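Local coordinates for protein putative TRAP PERIPLASMIC SOLUTE BINDING PROTEIN (Haemophilus influenzae, PDB 4PBQ) that binds L-gulonate and probably serves as the periplasmic solute-binding component of a TRAP transporter, handing its ligand to the membrane permease, at residues A[129-133]-A[134-138]; A[237-240]-A[241-244]; A[245-248]-A[249-252]. One frame throughout, in Å; residues are numbered along the deposited sequence.

Contact 1 of 3, residues A[129-133]-A[134-138]; sequences QKMEK and YGIKL
Lys133 and Tyr134 turn their side chains the same way. Lys133 places CG anti to its backbone N (chi1 175°) and stays extended to NZ. Tyr134 holds its ring beside the backbone N (chi1 -55°). The lysine chain therefore runs alongside the ring, with CG over one face in a CH-pi contact, 4.0 Å from the ring centroid. The phenol OH has its own partner, Asp97.

Around this pair, the chain passes from a 3-10 segment, 131-133, into strand 136-151. Met131 O accepts two bonds, from Tyr134 N at 2.9 Å and from Ile136 N at 3.1 Å. The two donors reach it from opposite faces of the carbonyl plane. Gly135 N donates to Glu132 O at 3.1 Å. With the Ile136 bond this makes a Schellman motif that ends the 3-10 segment. Gly135 has its positive phi (95°), where a side chain would press on the preceding carbonyl.

On the buried side, the selenomethionine Met131 bends at its last torsion. Its CE meets Ile136 CG2 at 3.6 Å, the apolar closure of the motif, and SE lies 4.1 Å from Leu138 CB. Phe100 and Gln237 also pack on Met131.

On the outer side, Glu132 and Lys137 lie side by side. Glu132 OE2 forms a long salt bridge to Lys137 NZ, 3.9 Å. A water donates to OE2 and accepts from Leu138 N at 2.8 Å.

The chemistry is thus divided. Backbone bonds fix the turn and an apolar face seats it, while the long ion pair and the water suggest a modest electrostatic contribution.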
ATOM      1  N   GLN A 129      13.062 -10.845   0.897  1.00 13.69           N
ATOM      2  CA  GLN A 129      14.501 -10.985   1.143  1.00 13.42           C
ATOM      3  C   GLN A 129      15.348 -10.286   0.092  1.00 13.19           C
ATOM      4  O   GLN A 129      16.452  -9.831   0.374  1.00 14.95           O
ATOM      5  CB  GLN A 129      14.879 -12.465   1.201  1.00 18.30           C
ATOM      6  CG  GLN A 129      14.485 -13.146   2.506  1.00 31.72           C
ATOM      7  CD  GLN A 129      14.694 -14.657   2.480  1.00 41.15           C
ATOM      8  OE1 GLN A 129      14.231 -15.364   3.374  1.00 46.18           O
ATOM      9  NE2 GLN A 129      15.389 -15.156   1.458  1.00 48.77           N
ATOM     10  N   LYS A 130      14.824 -10.194  -1.128  1.00 14.61           N
ATOM     11  CA  LYS A 130      15.551  -9.535  -2.206  1.00 12.57           C
ATOM     12  C   LYS A 130      15.692  -8.031  -1.998  1.00 13.65           C
ATOM     13  O   LYS A 130      16.504  -7.398  -2.671  1.00 13.49           O
ATOM     14  CB  LYS A 130      14.854  -9.755  -3.546  1.00 14.00           C
ATOM     15  CG  LYS A 130      14.869 -11.189  -4.050  1.00 33.86           C
ATOM     16  CD  LYS A 130      14.082 -11.313  -5.362  1.00 37.57           C
ATOM     17  CE  LYS A 130      14.467 -12.570  -6.142  1.00 44.16           C
ATOM     18  NZ  LYS A 130      14.641 -13.751  -5.257  1.00 49.07           N
HETATM   19  N   MSE A 131      14.907  -7.452  -1.098  1.00 14.13           N
HETATM   20  CA  MSE A 131      15.041  -6.022  -0.818  1.00 11.35           C
HETATM   21  C   MSE A 131      16.393  -5.713  -0.178  1.00 12.48           C
HETATM   22  O   MSE A 131      16.871  -4.589  -0.245  1.00 12.67           O
HETATM   23  CB  MSE A 131      13.890  -5.546   0.065  1.00 11.30           C
HETATM   24  CG  MSE A 131      12.543  -5.681  -0.589  1.00 13.80           C
HETATM   25 SE   MSE A 131      11.124  -4.966   0.580  1.00 17.86          SE
HETATM   26  CE  MSE A 131      11.504  -3.172   0.426  1.00 17.74           C
ATOM     27  N   GLU A 132      17.030  -6.712   0.429  1.00 11.20           N
ATOM     28  CA  GLU A 132      18.330  -6.498   1.060  1.00 12.70           C
ATOM     29  C   GLU A 132      19.416  -6.068   0.064  1.00 15.73           C
ATOM     30  O   GLU A 132      20.339  -5.336   0.418  1.00 13.96           O
ATOM     31  CB  GLU A 132      18.753  -7.735   1.865  1.00 15.23           C
ATOM     32  CG  GLU A 132      17.792  -7.942   3.029  1.00 17.84           C
ATOM     33  CD  GLU A 132      17.972  -9.260   3.757  1.00 29.82           C
ATOM     34  OE1 GLU A 132      19.131  -9.665   3.962  1.00 32.12           O
ATOM     35  OE2 GLU A 132      16.937  -9.870   4.130  1.00 34.67           O
ATOM     36  N   LYS A 133      19.290  -6.514  -1.175  1.00 13.14           N
ATOM     37  CA  LYS A 133      20.194  -6.099  -2.243  1.00 20.35           C
ATOM     38  C   LYS A 133      20.167  -4.585  -2.470  1.00 14.73           C
ATOM     39  O   LYS A 133      21.126  -3.998  -2.992  1.00 19.27           O
ATOM     40  CB  LYS A 133      19.789  -6.804  -3.543  1.00 17.89           C
ATOM     41  CG  LYS A 133      20.558  -6.387  -4.770  1.00 35.69           C
ATOM     42  CD  LYS A 133      20.158  -7.265  -5.965  1.00 42.77           C
ATOM     43  CE  LYS A 133      20.909  -6.892  -7.247  1.00 46.17           C
ATOM     44  NZ  LYS A 133      20.559  -7.824  -8.364  1.00 47.40           N
ATOM     45  N   TYR A 134      19.075  -3.955  -2.074  1.00 12.19           N
ATOM     46  CA  TYR A 134      18.888  -2.513  -2.263  1.00 14.34           C
ATOM     47  C   TYR A 134      18.905  -1.754  -0.943  1.00 13.10           C
ATOM     48  O   TYR A 134      18.471  -0.593  -0.875  1.00 12.13           O
ATOM     49  CB  TYR A 134      17.578  -2.259  -3.011  1.00 16.87           C
ATOM     50  CG  TYR A 134      17.546  -3.029  -4.303  1.00 15.34           C
ATOM     51  CD1 TYR A 134      18.259  -2.586  -5.404  1.00 18.63           C
ATOM     52  CD2 TYR A 134      16.853  -4.220  -4.409  1.00 13.12           C
ATOM     53  CE1 TYR A 134      18.264  -3.309  -6.589  1.00 21.03           C
ATOM     54  CE2 TYR A 134      16.849  -4.938  -5.575  1.00 15.81           C
ATOM     55  CZ  TYR A 134      17.558  -4.476  -6.671  1.00 15.72           C
ATOM     56  OH  TYR A 134      17.566  -5.196  -7.863  1.00 17.64           O
ATOM     57  N   GLY A 135      19.352  -2.415   0.121  1.00 11.91           N
ATOM     58  CA  GLY A 135      19.600  -1.732   1.380  1.00 13.56           C
ATOM     59  C   GLY A 135      18.448  -1.774   2.376  1.00  8.26           C
ATOM     60  O   GLY A 135      18.452  -1.035   3.366  1.00 11.11           O
ATOM     61  N   ILE A 136      17.482  -2.641   2.149  1.00  7.96           N
ATOM     62  CA  ILE A 136      16.301  -2.633   3.011  1.00 10.29           C
ATOM     63  C   ILE A 136      16.030  -4.023   3.556  1.00 10.39           C
ATOM     64  O   ILE A 136      16.014  -5.003   2.803  1.00 10.64           O
ATOM     65  CB  ILE A 136      15.063  -2.089   2.260  1.00  9.52           C
ATOM     66  CG1 ILE A 136      15.244  -0.619   1.898  1.00 11.78           C
ATOM     67  CG2 ILE A 136      13.800  -2.239   3.100  1.00 12.35           C
ATOM     68  CD1 ILE A 136      14.124  -0.033   1.010  1.00 11.17           C
ATOM     69  N   LYS A 137      15.794  -4.095   4.868  1.00  9.63           N
ATOM     70  CA  LYS A 137      15.322  -5.318   5.500  1.00  8.30           C
ATOM     71  C   LYS A 137      13.810  -5.251   5.717  1.00  7.28           C
ATOM     72  O   LYS A 137      13.290  -4.361   6.402  1.00  7.68           O
ATOM     73  CB  LYS A 137      16.035  -5.527   6.832  1.00  8.88           C
ATOM     74  CG  LYS A 137      15.450  -6.626   7.693  1.00  9.57           C
ATOM     75  CD  LYS A 137      15.736  -8.020   7.130  1.00 12.16           C
ATOM     76  CE  LYS A 137      15.115  -9.064   8.070  1.00 16.42           C
ATOM     77  NZ  LYS A 137      15.506 -10.438   7.661  1.00 20.96           N
ATOM     78  N   LEU A 138      13.085  -6.204   5.134  1.00  7.42           N
ATOM     79  CA  LEU A 138      11.639  -6.270   5.327  1.00  8.47           C
ATOM     80  C   LEU A 138      11.300  -7.025   6.593  1.00  8.52           C
ATOM     81  O   LEU A 138      11.784  -8.134   6.786  1.00 11.27           O
ATOM     82  CB  LEU A 138      10.967  -6.976   4.154  1.00  8.78           C
ATOM     83  CG  LEU A 138       9.430  -6.982   4.233  1.00  7.87           C
ATOM     84  CD1 LEU A 138       8.803  -5.633   4.168  1.00  6.43           C
ATOM     85  CD2 LEU A 138       8.867  -7.870   3.145  1.00  9.19           C
TER
HETATM   86  O   HOH W   1      14.326  -8.108   3.444  1.00 15.35           O

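Contact 2 of 3, residues A[237-240]-A[241-244]; sequences QISL and KTWN
A strand-to-helix junction with an N-cap is formed here: strand 231-239 ends at Ser239 and the short helix 240-243 starts at once. Ser239 is the N-cap residue. Its OG stands anti to the backbone N (chi1 174°), which brings it to Lys241 N. The capping bond from Lys241 N to Ser239 OG is weak, 3.3 Å long and bent at the hydrogen. The same OG is also hydrogen-bonded to Leu79 O, on helix 72-81.

The backbone carries the stronger bonds. Trp243 N donates to Ser239 O at 2.8 Å, nearly straight (165°) and in the carbonyl plane. Asn244 N donates to Leu240 O at 2.9 Å, with the donor tilted from that carbonyl's plane. The two are consecutive i to i+4 bonds of one short helical turn.

Ile238 reaches across the junction with both branches. Its CG2 sits between the backbone N and the carbonyl carbon. It comes to 3.6 Å from Trp243 CE3, at the six-membered ring of the indole. CD1 meets Thr242 CG2 at 3.8 Å. The Ile238 side chain crosses both Thr242 and Trp243 at about a right angle. Phe254 of helix 248-281 also packs on Ile238, and Lys137 touches both Ile238 and Trp243.

Leu240 lies on the more exposed flank. Its CD1 approaches Trp243 CD1 at 4.2 Å, near the pyrrole part of the indole. Its CG lies 3.7 Å from Asn244 ND2.

Two kinds of force therefore shape the turn. Main-chain bonds set the helix, while Ile238 and Leu240 touch the indole from the same side of its plane. The serine hydroxyl, shared between the helix start and Leu79 O, links this junction to helix 72-81 as well as capping it weakly.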
ATOM      1  N   GLN A 237       9.564  -1.859   7.324  1.00  5.26           N
ATOM      2  CA  GLN A 237      10.929  -2.034   6.880  1.00  5.43           C
ATOM      3  C   GLN A 237      11.914  -1.376   7.838  1.00  6.17           C
ATOM      4  O   GLN A 237      11.573  -0.402   8.483  1.00  7.68           O
ATOM      5  CB  GLN A 237      11.102  -1.353   5.519  1.00  5.43           C
ATOM      6  CG  GLN A 237      10.308  -1.989   4.401  1.00  6.15           C
ATOM      7  CD  GLN A 237      10.059  -1.014   3.259  1.00  7.11           C
ATOM      8  OE1 GLN A 237      10.858  -0.913   2.317  1.00 10.76           O
ATOM      9  NE2 GLN A 237       8.988  -0.246   3.379  1.00  8.98           N
ATOM     10  N   ILE A 238      13.134  -1.898   7.876  1.00  7.85           N
ATOM     11  CA  ILE A 238      14.218  -1.263   8.635  1.00  6.20           C
ATOM     12  C   ILE A 238      15.404  -1.147   7.672  1.00  8.39           C
ATOM     13  O   ILE A 238      15.672  -2.048   6.885  1.00  9.49           O
ATOM     14  CB  ILE A 238      14.525  -2.050   9.929  1.00  9.76           C
ATOM     15  CG1 ILE A 238      15.576  -1.355  10.795  1.00 10.56           C
ATOM     16  CG2 ILE A 238      14.999  -3.414   9.644  1.00 13.00           C
ATOM     17  CD1 ILE A 238      15.325  -1.639  12.308  1.00 15.57           C
ATOM     18  N   SER A 239      16.073  -0.005   7.689  1.00  7.61           N
ATOM     19  CA  SER A 239      17.281   0.147   6.908  1.00  7.12           C
ATOM     20  C   SER A 239      18.288  -0.945   7.231  1.00 10.06           C
ATOM     21  O   SER A 239      18.535  -1.276   8.399  1.00  9.21           O
ATOM     22  CB  SER A 239      17.926   1.496   7.200  1.00  9.84           C
ATOM     23  OG  SER A 239      19.180   1.616   6.555  1.00  9.41           O
ATOM     24  N   LEU A 240      18.898  -1.508   6.207  1.00  9.48           N
ATOM     25  CA  LEU A 240      19.897  -2.550   6.419  1.00 14.97           C
ATOM     26  C   LEU A 240      21.111  -2.012   7.180  1.00 13.34           C
ATOM     27  O   LEU A 240      21.734  -2.732   7.955  1.00 12.77           O
ATOM     28  CB  LEU A 240      20.317  -3.148   5.080  1.00 16.99           C
ATOM     29  CG  LEU A 240      21.032  -4.502   5.132  1.00 20.28           C
ATOM     30  CD1 LEU A 240      20.138  -5.582   5.737  1.00 13.86           C
ATOM     31  CD2 LEU A 240      21.465  -4.876   3.745  1.00 16.72           C
ATOM     32  N   LYS A 241      21.439  -0.737   6.968  1.00 14.57           N
ATOM     33  CA  LYS A 241      22.526  -0.106   7.704  1.00 17.86           C
ATOM     34  C   LYS A 241      22.244  -0.109   9.197  1.00 17.42           C
ATOM     35  O   LYS A 241      23.155  -0.340   9.992  1.00 17.60           O
ATOM     36  CB  LYS A 241      22.768   1.308   7.211  1.00 18.98           C
ATOM     37  CG  LYS A 241      23.358   1.385   5.802  1.00 23.47           C
ATOM     38  CD  LYS A 241      23.470   2.838   5.337  1.00 34.36           C
ATOM     39  CE  LYS A 241      24.584   3.035   4.303  1.00 43.59           C
ATOM     40  NZ  LYS A 241      24.473   2.113   3.136  1.00 48.53           N
ATOM     41  N   THR A 242      20.985   0.150   9.562  1.00  9.95           N
ATOM     42  CA  THR A 242      20.549   0.036  10.950  1.00 12.20           C
ATOM     43  C   THR A 242      20.537  -1.415  11.436  1.00 11.01           C
ATOM     44  O   THR A 242      21.049  -1.742  12.528  1.00 10.61           O
ATOM     45  CB  THR A 242      19.171   0.662  11.108  1.00 12.62           C
ATOM     46  OG1 THR A 242      19.288   2.082  10.937  1.00 18.36           O
ATOM     47  CG2 THR A 242      18.572   0.349  12.455  1.00 11.31           C
ATOM     48  N   TRP A 243      19.956  -2.292  10.631  1.00  9.99           N
ATOM     49  CA  TRP A 243      19.831  -3.702  10.989  1.00 11.71           C
ATOM     50  C   TRP A 243      21.193  -4.350  11.261  1.00 13.63           C
ATOM     51  O   TRP A 243      21.330  -5.127  12.189  1.00 11.05           O
ATOM     52  CB  TRP A 243      19.119  -4.431   9.851  1.00 10.97           C
ATOM     53  CG  TRP A 243      18.547  -5.791  10.145  1.00  7.77           C
ATOM     54  CD1 TRP A 243      18.862  -6.956   9.491  1.00 10.23           C
ATOM     55  CD2 TRP A 243      17.533  -6.144  11.111  1.00  8.44           C
ATOM     56  NE1 TRP A 243      18.133  -7.995   9.989  1.00 11.27           N
ATOM     57  CE2 TRP A 243      17.300  -7.533  10.974  1.00  9.35           C
ATOM     58  CE3 TRP A 243      16.805  -5.428  12.066  1.00  9.00           C
ATOM     59  CZ2 TRP A 243      16.402  -8.225  11.783  1.00  9.26           C
ATOM     60  CZ3 TRP A 243      15.890  -6.099  12.852  1.00  8.56           C
ATOM     61  CH2 TRP A 243      15.687  -7.485  12.705  1.00 11.44           C
ATOM     62  N   ASN A 244      22.212  -3.995  10.478  1.00 12.70           N
ATOM     63  CA  ASN A 244      23.517  -4.617  10.628  1.00 13.14           C
ATOM     64  C   ASN A 244      24.300  -4.131  11.851  1.00 10.65           C
ATOM     65  O   ASN A 244      25.404  -4.596  12.100  1.00 12.88           O
ATOM     66  CB  ASN A 244      24.344  -4.424   9.353  1.00 14.28           C
ATOM     67  CG  ASN A 244      23.856  -5.277   8.200  1.00 13.92           C
ATOM     68  OD1 ASN A 244      23.140  -6.265   8.389  1.00 13.06           O
ATOM     69  ND2 ASN A 244      24.245  -4.898   6.988  1.00 17.86           N
TER

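Contact 3 of 3, residues A[245-248]-A[249-252]; sequences KIPK and EDQI
Ile246 and Asp250 cross at about a right angle at the start of the long helix 248-281, where Pro247 is the N-cap residue. Ile246 CG2 points anti to its own backbone N and meets Asp250 CB at 3.5 Å. The same methyl lies 3.6 Å from Gln251 CG, where the two side chains cross at a slant. One branch of Ile246 thus rests against two neighbouring residues of the first helical turn.

Pro247 and Asp250 also meet at a slant. The proline ring presents CG to the carboxylate, 3.6 Å from Asp250 OD2. The main polar partners of OD2 lie elsewhere: it forms a salt bridge with Lys58 and a hydrogen bond with Tyr59. Tyr59 also packs on Ile246 and Pro247, which sets the helix start against strand 59-64.

The first turn is closed by Pro247 O. It takes a bond from Gln251 N at 2.9 Å, in the carbonyl plane, and a weak one from Asp250 N. Ile252 N continues the pattern by donating to Lys248 O at 3.0 Å. At the N-cap the proline's missing amide hydrogen costs the helix no i to i+4 bond, and the carbonyl still accepts.

Lys248 and Gln251 cross at about a right angle. Lys248 departs from a straight chain at chi2 (96°), and Gln251 is extended beyond CG. Their polar ends meet through solvent and not directly. The amide NE2 of Gln251 is taken up by Trp243 O, back in the preceding helix, so the amide is held at both ends. One water accepts from Lys248 NZ and donates to Gln251 OE1, each at 2.8 Å.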
ATOM      1  N   LYS A 245      23.721  -3.200  12.603  1.00 10.82           N
ATOM      2  CA  LYS A 245      24.299  -2.742  13.858  1.00 10.33           C
ATOM      3  C   LYS A 245      23.618  -3.413  15.054  1.00 11.03           C
ATOM      4  O   LYS A 245      24.035  -3.227  16.211  1.00 14.21           O
ATOM      5  CB  LYS A 245      24.128  -1.230  13.970  1.00 11.65           C
ATOM      6  CG  LYS A 245      24.912  -0.410  12.937  1.00 17.89           C
ATOM      7  CD  LYS A 245      24.511   1.083  13.062  1.00 19.23           C
ATOM      8  CE  LYS A 245      25.091   1.932  11.962  1.00 26.78           C
ATOM      9  NZ  LYS A 245      26.576   1.979  12.005  1.00 38.27           N
ATOM     10  N   ILE A 246      22.595  -4.211  14.760  1.00  9.92           N
ATOM     11  CA  ILE A 246      21.780  -4.836  15.793  1.00 11.18           C
ATOM     12  C   ILE A 246      22.161  -6.299  15.885  1.00 10.51           C
ATOM     13  O   ILE A 246      22.027  -7.049  14.922  1.00 12.93           O
ATOM     14  CB  ILE A 246      20.294  -4.693  15.463  1.00 10.99           C
ATOM     15  CG1 ILE A 246      19.899  -3.216  15.401  1.00 12.69           C
ATOM     16  CG2 ILE A 246      19.436  -5.415  16.491  1.00 14.32           C
ATOM     17  CD1 ILE A 246      18.463  -2.995  15.015  1.00 15.12           C
ATOM     18  N   PRO A 247      22.598  -6.740  17.069  1.00 10.48           N
ATOM     19  CA  PRO A 247      22.989  -8.149  17.161  1.00 14.07           C
ATOM     20  C   PRO A 247      21.782  -9.059  17.028  1.00 12.72           C
ATOM     21  O   PRO A 247      20.648  -8.646  17.304  1.00 10.17           O
ATOM     22  CB  PRO A 247      23.595  -8.273  18.566  1.00 17.44           C
ATOM     23  CG  PRO A 247      23.017  -7.111  19.330  1.00 16.73           C
ATOM     24  CD  PRO A 247      22.841  -6.004  18.316  1.00 13.55           C
ATOM     25  N   LYS A 248      22.029 -10.302  16.643  1.00 13.11           N
ATOM     26  CA  LYS A 248      20.949 -11.253  16.446  1.00 10.46           C
ATOM     27  C   LYS A 248      20.022 -11.379  17.662  1.00 12.26           C
ATOM     28  O   LYS A 248      18.806 -11.495  17.513  1.00 12.19           O
ATOM     29  CB  LYS A 248      21.512 -12.615  16.105  1.00 11.15           C
ATOM     30  CG  LYS A 248      20.465 -13.664  15.833  1.00 19.46           C
ATOM     31  CD  LYS A 248      20.227 -13.789  14.345  1.00 32.16           C
ATOM     32  CE  LYS A 248      19.274 -14.913  14.014  1.00 31.99           C
ATOM     33  NZ  LYS A 248      18.797 -14.760  12.610  1.00 27.14           N
ATOM     34  N   GLU A 249      20.579 -11.364  18.862  1.00 11.89           N
ATOM     35  CA  GLU A 249      19.736 -11.478  20.061  1.00 14.78           C
ATOM     36  C   GLU A 249      18.665 -10.398  20.079  1.00 12.54           C
ATOM     37  O   GLU A 249      17.516 -10.646  20.483  1.00 18.48           O
ATOM     38  CB  GLU A 249      20.564 -11.309  21.333  1.00 18.13           C
ATOM     39  CG  GLU A 249      21.436 -12.439  21.711  1.00 28.86           C
ATOM     40  CD  GLU A 249      21.944 -12.286  23.135  1.00 27.98           C
ATOM     41  OE1 GLU A 249      22.082 -11.122  23.622  1.00 21.58           O
ATOM     42  OE2 GLU A 249      22.174 -13.344  23.759  1.00 28.28           O
ATOM     43  N   ASP A 250      19.050  -9.186  19.670  1.00 11.45           N
ATOM     44  CA  ASP A 250      18.120  -8.056  19.668  1.00 10.58           C
ATOM     45  C   ASP A 250      17.200  -8.111  18.431  1.00 12.54           C
ATOM     46  O   ASP A 250      16.037  -7.720  18.502  1.00 12.33           O
ATOM     47  CB  ASP A 250      18.877  -6.721  19.699  1.00 14.29           C
ATOM     48  CG  ASP A 250      19.505  -6.415  21.045  1.00 22.72           C
ATOM     49  OD1 ASP A 250      19.174  -7.086  22.046  1.00 21.46           O
ATOM     50  OD2 ASP A 250      20.326  -5.467  21.101  1.00 20.95           O
ATOM     51  N   GLN A 251      17.733  -8.595  17.302  1.00 12.75           N
ATOM     52  CA  GLN A 251      16.942  -8.744  16.088  1.00 11.83           C
ATOM     53  C   GLN A 251      15.758  -9.678  16.306  1.00 12.09           C
ATOM     54  O   GLN A 251      14.689  -9.461  15.744  1.00 11.47           O
ATOM     55  CB  GLN A 251      17.795  -9.268  14.936  1.00 11.10           C
ATOM     56  CG  GLN A 251      18.750  -8.254  14.334  1.00 11.63           C
ATOM     57  CD  GLN A 251      19.495  -8.823  13.146  1.00 13.30           C
ATOM     58  OE1 GLN A 251      19.408 -10.022  12.861  1.00 11.24           O
ATOM     59  NE2 GLN A 251      20.267  -7.977  12.466  1.00 11.96           N
ATOM     60  N   ILE A 252      15.950 -10.719  17.109  1.00 11.99           N
ATOM     61  CA  ILE A 252      14.869 -11.641  17.447  1.00 11.45           C
ATOM     62  C   ILE A 252      13.718 -10.902  18.143  1.00 12.11           C
ATOM     63  O   ILE A 252      12.538 -11.193  17.894  1.00 12.68           O
ATOM     64  CB  ILE A 252      15.404 -12.774  18.331  1.00 15.80           C
ATOM     65  CG1 ILE A 252      16.196 -13.752  17.466  1.00 18.52           C
ATOM     66  CG2 ILE A 252      14.265 -13.519  19.080  1.00 16.51           C
ATOM     67  CD1 ILE A 252      17.151 -14.638  18.275  1.00 26.03           C
TER
HETATM   68  O   HOH W   2      17.707 -12.171  12.407  1.00 18.03           O

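Overall arrangement
Contacts 1 and 2 are partly buried and meet at neighbouring strands of one sheet, 136-151 and 231-239. Probable backbone bonds pair Lys137 O with Ile238 N and Gly135 O with Leu240 N. Contact 3 lies at the surface, its centre about 11 Å from that of contact 2 and about 17 Å from that of contact 1. It follows contact 2 directly in the chain, and one side-chain-to-backbone hydrogen bond ties the two. Contact 1 leads into a strand, whereas the others start helices. Contact 1 joins selenomethionine packing, a CH-pi contact and an ion pair. Contact 2 packs aliphatic groups on an indole. Contact 3 sets one isoleucine methyl against aliphatic parts of polar residues.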